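Local coordinates for DnaD domain protein (Enterococcus faecalis, PDB 2I5U) that is of unknown function but probably takes part in initiating DNA replication, this chain being a helical domain of the longer protein, at residues Y26-F31 against K39-L44; V46-I51 against N64-D69. All coordinates share one frame; numbering follows the deposited sequence.

Interaction 1. Residues Y26-F31 against K39-L44; sequences YWISDF and KEAEQL
The helical segments 26-31 and 39-44 run in broadly opposing directions but steeply inclined, their axes 8.8 Å apart at closest approach with 125° between their N-to-C directions, and I28 and A41 bring their CA atoms to within 5.2 Å. An alanine at this point lets the two backbones come so near: A41 points its methyl toward helix 18-32, and its CB lies 3.7 Å from F31 CB and 4.0 Å from I28 CG2. The same methyl also rests against the I28 carbonyl oxygen, so it touches main chain as well as side chains. I28 meets it with its short branch, CG2, set anti to its own backbone N, while CG1 turns off beside that nitrogen.

One helical turn further along each segment, F31 and L44 form a CH-pi contact. L44 CD1 sits over one face of the phenyl ring, 3.8 Å from the centroid of the F31 ring and 17° off the ring normal, displaced a little toward the CD1-CE1 side of the rim. L44 CD1 is the branch that continues the chain away from its own CA (chi2 170°), which carries this methyl across to the ring.

The side-chain contacts are all apolar, and F31, A41 and L44 are buried. Next to them W27 leans on I45 of helix 38-55 and on L67, K68 and E71 of helix 60-73, while I4 of helix 2-9 reaches I28, so the helix 18-32/38-55 pair is flanked by the two other helices of the domain.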
loop_
_atom_site.group_PDB
_atom_site.type_symbol
_atom_site.label_atom_id
_atom_site.label_comp_id
_atom_site.label_asym_id
_atom_site.label_seq_id
_atom_site.Cartn_x
_atom_site.Cartn_y
_atom_site.Cartn_z
ATOM N N TYR A 26 -5.035 1.031 -7.795
ATOM C CA TYR A 26 -4.559 0.099 -8.809
ATOM C C TYR A 26 -3.873 -1.096 -8.151
ATOM O O TYR A 26 -4.024 -2.224 -8.607
ATOM C CB TYR A 26 -3.643 0.799 -9.808
ATOM C CG TYR A 26 -3.726 0.181 -11.153
ATOM C CD1 TYR A 26 -4.756 0.523 -12.034
ATOM C CD2 TYR A 26 -2.843 -0.821 -11.526
ATOM C CE1 TYR A 26 -4.864 -0.081 -13.260
ATOM C CE2 TYR A 26 -2.944 -1.424 -12.764
ATOM C CZ TYR A 26 -3.959 -1.047 -13.617
ATOM O OH TYR A 26 -4.099 -1.649 -14.837
ATOM N N TRP A 27 -3.176 -0.870 -7.036
ATOM C CA TRP A 27 -2.534 -1.963 -6.307
ATOM C C TRP A 27 -3.567 -2.904 -5.722
ATOM O O TRP A 27 -3.384 -4.118 -5.755
ATOM C CB TRP A 27 -1.636 -1.425 -5.182
ATOM C CG TRP A 27 -0.215 -1.287 -5.592
ATOM C CD1 TRP A 27 0.531 -0.132 -5.675
ATOM C CD2 TRP A 27 0.647 -2.348 -5.956
ATOM N NE1 TRP A 27 1.800 -0.429 -6.082
ATOM C CE2 TRP A 27 1.899 -1.785 -6.269
ATOM C CE3 TRP A 27 0.471 -3.732 -6.085
ATOM C CZ2 TRP A 27 2.982 -2.565 -6.692
ATOM C CZ3 TRP A 27 1.545 -4.509 -6.490
ATOM C CH2 TRP A 27 2.785 -3.917 -6.801
ATOM N N ILE A 28 -4.649 -2.356 -5.188
ATOM C CA ILE A 28 -5.730 -3.186 -4.663
ATOM C C ILE A 28 -6.289 -4.069 -5.786
ATOM O O ILE A 28 -6.483 -5.289 -5.597
ATOM C CB ILE A 28 -6.852 -2.334 -4.007
ATOM C CG1 ILE A 28 -6.344 -1.708 -2.707
ATOM C CG2 ILE A 28 -8.097 -3.188 -3.737
ATOM C CD1 ILE A 28 -7.257 -0.640 -2.156
ATOM N N SER A 29 -6.518 -3.469 -6.954
ATOM C CA SER A 29 -6.998 -4.212 -8.125
ATOM C C SER A 29 -6.024 -5.315 -8.533
ATOM O O SER A 29 -6.448 -6.437 -8.897
ATOM C CB SER A 29 -7.227 -3.262 -9.292
ATOM O OG SER A 29 -8.379 -2.465 -9.064
ATOM N N ASP A 30 -4.727 -5.019 -8.481
ATOM C CA ASP A 30 -3.716 -5.973 -8.909
ATOM C C ASP A 30 -3.619 -7.166 -7.961
ATOM O O ASP A 30 -3.474 -8.307 -8.407
ATOM C CB ASP A 30 -2.356 -5.299 -9.128
ATOM C CG ASP A 30 -2.261 -4.586 -10.476
ATOM O OD1 ASP A 30 -3.158 -4.758 -11.338
ATOM O OD2 ASP A 30 -1.278 -3.859 -10.678
ATOM N N PHE A 31 -3.764 -6.923 -6.664
ATOM C CA PHE A 31 -3.788 -8.030 -5.708
ATOM C C PHE A 31 -5.049 -8.843 -5.877
ATOM O O PHE A 31 -5.006 -10.072 -5.749
ATOM C CB PHE A 31 -3.598 -7.556 -4.265
ATOM C CG PHE A 31 -2.156 -7.315 -3.907
ATOM C CD1 PHE A 31 -1.274 -8.381 -3.771
ATOM C CD2 PHE A 31 -1.660 -6.032 -3.776
ATOM C CE1 PHE A 31 0.071 -8.151 -3.468
ATOM C CE2 PHE A 31 -0.318 -5.818 -3.475
ATOM C CZ PHE A 31 0.535 -6.871 -3.335
ATOM N N LYS A 39 -10.320 -6.533 1.048
ATOM C CA LYS A 39 -9.900 -6.312 2.433
ATOM C C LYS A 39 -8.457 -6.754 2.678
ATOM O O LYS A 39 -7.683 -6.050 3.331
ATOM C CB LYS A 39 -10.825 -7.064 3.383
ATOM C CG LYS A 39 -10.731 -6.589 4.818
ATOM C CD LYS A 39 -11.596 -5.342 5.047
ATOM C CE LYS A 39 -10.920 -4.349 5.981
ATOM N NZ LYS A 39 -10.486 -4.980 7.261
ATOM N N GLU A 40 -8.093 -7.917 2.148
ATOM C CA GLU A 40 -6.731 -8.441 2.294
ATOM C C GLU A 40 -5.726 -7.542 1.574
ATOM O O GLU A 40 -4.623 -7.311 2.074
ATOM C CB GLU A 40 -6.632 -9.860 1.715
ATOM C CG GLU A 40 -7.229 -10.944 2.586
ATOM C CD GLU A 40 -7.421 -12.268 1.848
ATOM O OE1 GLU A 40 -7.652 -12.262 0.620
ATOM O OE2 GLU A 40 -7.370 -13.322 2.518
ATOM N N ALA A 41 -6.112 -7.060 0.396
ATOM C CA ALA A 41 -5.249 -6.182 -0.387
ATOM C C ALA A 41 -5.018 -4.877 0.381
ATOM O O ALA A 41 -3.888 -4.382 0.462
ATOM C CB ALA A 41 -5.867 -5.924 -1.782
ATOM N N GLU A 42 -6.075 -4.319 0.951
ATOM C CA GLU A 42 -5.959 -3.113 1.777
ATOM C C GLU A 42 -5.028 -3.334 2.959
ATOM O O GLU A 42 -4.200 -2.467 3.278
ATOM C CB GLU A 42 -7.350 -2.670 2.242
ATOM C CG GLU A 42 -7.419 -1.300 2.903
ATOM C CD GLU A 42 -8.820 -0.972 3.415
ATOM O OE1 GLU A 42 -9.337 -1.715 4.278
ATOM O OE2 GLU A 42 -9.413 0.020 2.927
ATOM N N GLN A 43 -5.159 -4.488 3.607
ATOM C CA GLN A 43 -4.301 -4.853 4.731
ATOM C C GLN A 43 -2.829 -4.930 4.328
ATOM O O GLN A 43 -1.956 -4.525 5.088
ATOM C CB GLN A 43 -4.744 -6.193 5.336
ATOM C CG GLN A 43 -6.073 -6.119 6.084
ATOM C CD GLN A 43 -6.512 -7.450 6.689
ATOM O OE1 GLN A 43 -6.123 -8.533 6.223
ATOM N NE2 GLN A 43 -7.360 -7.374 7.709
ATOM N N LEU A 44 -2.555 -5.436 3.128
ATOM C CA LEU A 44 -1.179 -5.505 2.626
ATOM C C LEU A 44 -0.592 -4.102 2.470
ATOM O O LEU A 44 0.539 -3.841 2.855
ATOM C CB LEU A 44 -1.105 -6.227 1.283
ATOM C CG LEU A 44 -1.295 -7.751 1.335
ATOM C CD1 LEU A 44 -1.439 -8.331 -0.079
ATOM C CD2 LEU A 44 -0.151 -8.414 2.072
#

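Interaction 2. Residues V46-I51 against N64-D69; sequences VKAIEI and NAILKD
The backbone bond from K68 N to N64 O, at 2.9 Å, closes the helical turn that carries I66 and L67 onto A48 and I51. This is helix-helix packing within an all-helical domain of the DnaB/DnaD family, joining helix 38-55 to helix 60-73. The axes of the two segments come within 9.7 Å of each other and their N-to-C directions differ by 133°, with A48 and I66 facing each other most closely along the backbone.

A48 directs its methyl at the opposite helix, where two neighbouring side chains receive it. L67 CD2 stands 3.9 Å from A48 CB, and I66 CG2 comes to the same methyl from another direction at 4.1 Å. L67 makes this contact with one of its two methyls; its CB does not aim at helix 38-55, and it is the branched end of the side chain that closes the distance.

I66 works with both arms. While CG2 is given to A48, the longer arm is stretched out, CD1 anti to CA (chi2 169°), and this takes the terminal methyl past the A48 carbonyl oxygen to I51. I51 and I66 thus meet at an angle, the short branch of one against the far end of the other. I51 lies nearer the surface than A48, and there W70 of helix 60-73 reaches both it and K47.

On the buried side I63 extends the packing against A48 and I49, and F31 of helix 18-32 lies on L67. The tightest side-chain touch between the two segments is I51 CG2 to I66 CD1, at 3.7 Å.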
loop_
_atom_site.group_PDB
_atom_site.type_symbol
_atom_site.label_atom_id
_atom_site.label_comp_id
_atom_site.label_asym_id
_atom_site.label_seq_id
_atom_site.Cartn_x
_atom_site.Cartn_y
_atom_site.Cartn_z
ATOM N N VAL A 46 -1.535 -1.327 4.039
ATOM C CA VAL A 46 -1.330 -0.781 5.377
ATOM C C VAL A 46 -0.025 -1.311 5.973
ATOM O O VAL A 46 0.765 -0.538 6.552
ATOM C CB VAL A 46 -2.500 -1.104 6.304
ATOM C CG1 VAL A 46 -2.150 -0.738 7.748
ATOM C CG2 VAL A 46 -3.762 -0.366 5.858
ATOM N N LYS A 47 0.203 -2.618 5.850
ATOM C CA LYS A 47 1.427 -3.220 6.381
ATOM C C LYS A 47 2.692 -2.650 5.709
ATOM O O LYS A 47 3.690 -2.399 6.373
ATOM C CB LYS A 47 1.394 -4.741 6.236
ATOM C CG LYS A 47 2.607 -5.445 6.801
ATOM C CD LYS A 47 2.594 -5.450 8.321
ATOM C CE LYS A 47 3.986 -5.360 8.921
ATOM N NZ LYS A 47 4.393 -3.936 9.101
ATOM N N ALA A 48 2.667 -2.491 4.385
ATOM C CA ALA A 48 3.809 -1.908 3.677
ATOM C C ALA A 48 4.050 -0.481 4.183
ATOM O O ALA A 48 5.186 -0.059 4.331
ATOM C CB ALA A 48 3.590 -1.913 2.152
ATOM N N ILE A 49 2.994 0.271 4.439
ATOM C CA ILE A 49 3.166 1.635 4.965
ATOM C C ILE A 49 3.804 1.619 6.349
ATOM O O ILE A 49 4.728 2.411 6.639
ATOM C CB ILE A 49 1.825 2.405 4.992
ATOM C CG1 ILE A 49 1.396 2.681 3.554
ATOM C CG2 ILE A 49 1.951 3.711 5.750
ATOM C CD1 ILE A 49 -0.066 3.221 3.414
ATOM N N GLU A 50 3.375 0.687 7.182
ATOM C CA GLU A 50 3.990 0.501 8.512
ATOM C C GLU A 50 5.477 0.190 8.406
ATOM O O GLU A 50 6.299 0.733 9.155
ATOM C CB GLU A 50 3.296 -0.628 9.272
ATOM C CG GLU A 50 1.918 -0.231 9.748
ATOM C CD GLU A 50 1.225 -1.304 10.550
ATOM O OE1 GLU A 50 1.290 -2.487 10.154
ATOM O OE2 GLU A 50 0.591 -0.950 11.579
ATOM N N ILE A 51 5.828 -0.680 7.464
ATOM C CA ILE A 51 7.247 -1.030 7.230
ATOM C C ILE A 51 8.054 0.214 6.816
ATOM O O ILE A 51 9.150 0.447 7.304
ATOM C CB ILE A 51 7.357 -2.149 6.170
ATOM C CG1 ILE A 51 6.848 -3.480 6.736
ATOM C CG2 ILE A 51 8.781 -2.315 5.689
ATOM C CD1 ILE A 51 6.595 -4.562 5.701
ATOM N N ASN A 64 6.089 0.885 -2.964
ATOM C CA ASN A 64 5.904 0.201 -4.248
ATOM C C ASN A 64 6.862 -0.997 -4.399
ATOM O O ASN A 64 6.461 -2.063 -4.849
ATOM C CB ASN A 64 6.093 1.223 -5.383
ATOM C CG ASN A 64 5.773 0.675 -6.733
ATOM O OD1 ASN A 64 4.725 0.091 -6.957
ATOM N ND2 ASN A 64 6.672 0.907 -7.671
ATOM N N ALA A 65 8.116 -0.806 -4.034
ATOM C CA ALA A 65 9.094 -1.897 -4.127
ATOM C C ALA A 65 8.659 -3.081 -3.275
ATOM O O ALA A 65 8.772 -4.250 -3.703
ATOM C CB ALA A 65 10.452 -1.417 -3.716
ATOM N N ILE A 66 8.174 -2.790 -2.070
ATOM C CA ILE A 66 7.690 -3.842 -1.182
ATOM C C ILE A 66 6.520 -4.585 -1.800
ATOM O O ILE A 66 6.486 -5.807 -1.843
ATOM C CB ILE A 66 7.232 -3.276 0.169
ATOM C CG1 ILE A 66 8.396 -2.626 0.912
ATOM C CG2 ILE A 66 6.624 -4.379 1.029
ATOM C CD1 ILE A 66 7.987 -1.817 2.134
ATOM N N LEU A 67 5.538 -3.835 -2.259
ATOM C CA LEU A 67 4.342 -4.435 -2.855
ATOM C C LEU A 67 4.639 -5.264 -4.115
ATOM O O LEU A 67 3.981 -6.274 -4.353
ATOM C CB LEU A 67 3.302 -3.347 -3.169
ATOM C CG LEU A 67 2.753 -2.599 -1.955
ATOM C CD1 LEU A 67 1.884 -1.456 -2.456
ATOM C CD2 LEU A 67 2.012 -3.524 -1.010
ATOM N N LYS A 68 5.587 -4.826 -4.940
ATOM C CA LYS A 68 5.936 -5.594 -6.160
ATOM C C LYS A 68 6.450 -6.963 -5.803
ATOM O O LYS A 68 6.179 -7.962 -6.524
ATOM C CB LYS A 68 7.003 -4.881 -6.983
ATOM C CG LYS A 68 6.503 -3.701 -7.750
ATOM C CD LYS A 68 7.612 -3.091 -8.581
ATOM C CE LYS A 68 7.157 -1.816 -9.278
ATOM N NZ LYS A 68 8.270 -1.091 -10.012
ATOM N N ASP A 69 7.247 -7.028 -4.732
ATOM C CA ASP A 69 7.758 -8.300 -4.219
ATOM C C ASP A 69 6.594 -9.199 -3.860
ATOM O O ASP A 69 6.465 -10.310 -4.373
ATOM C CB ASP A 69 8.607 -8.098 -2.959
ATOM C CG ASP A 69 9.931 -7.447 -3.238
ATOM O OD1 ASP A 69 10.434 -7.566 -4.366
ATOM O OD2 ASP A 69 10.488 -6.829 -2.309
#

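How the interactions relate
Interaction 1 closes before interaction 2 opens along the chain, and helix 38-55 serves both: its 39-44 part packs on helix 18-32, its 46-51 part on helix 60-73. The two centres are about 11 Å apart, yet the contacts touch directly. W27 of 26-31 reaches segment 64-69, where its NE1 makes a weak hydrogen bond to N64 OD1 at 3.1 Å and its CH2 packs near the K68 backbone. Helices 18-32, 38-55 and 60-73 therefore pack mutually, each against the other two, in this compact single-chain domain.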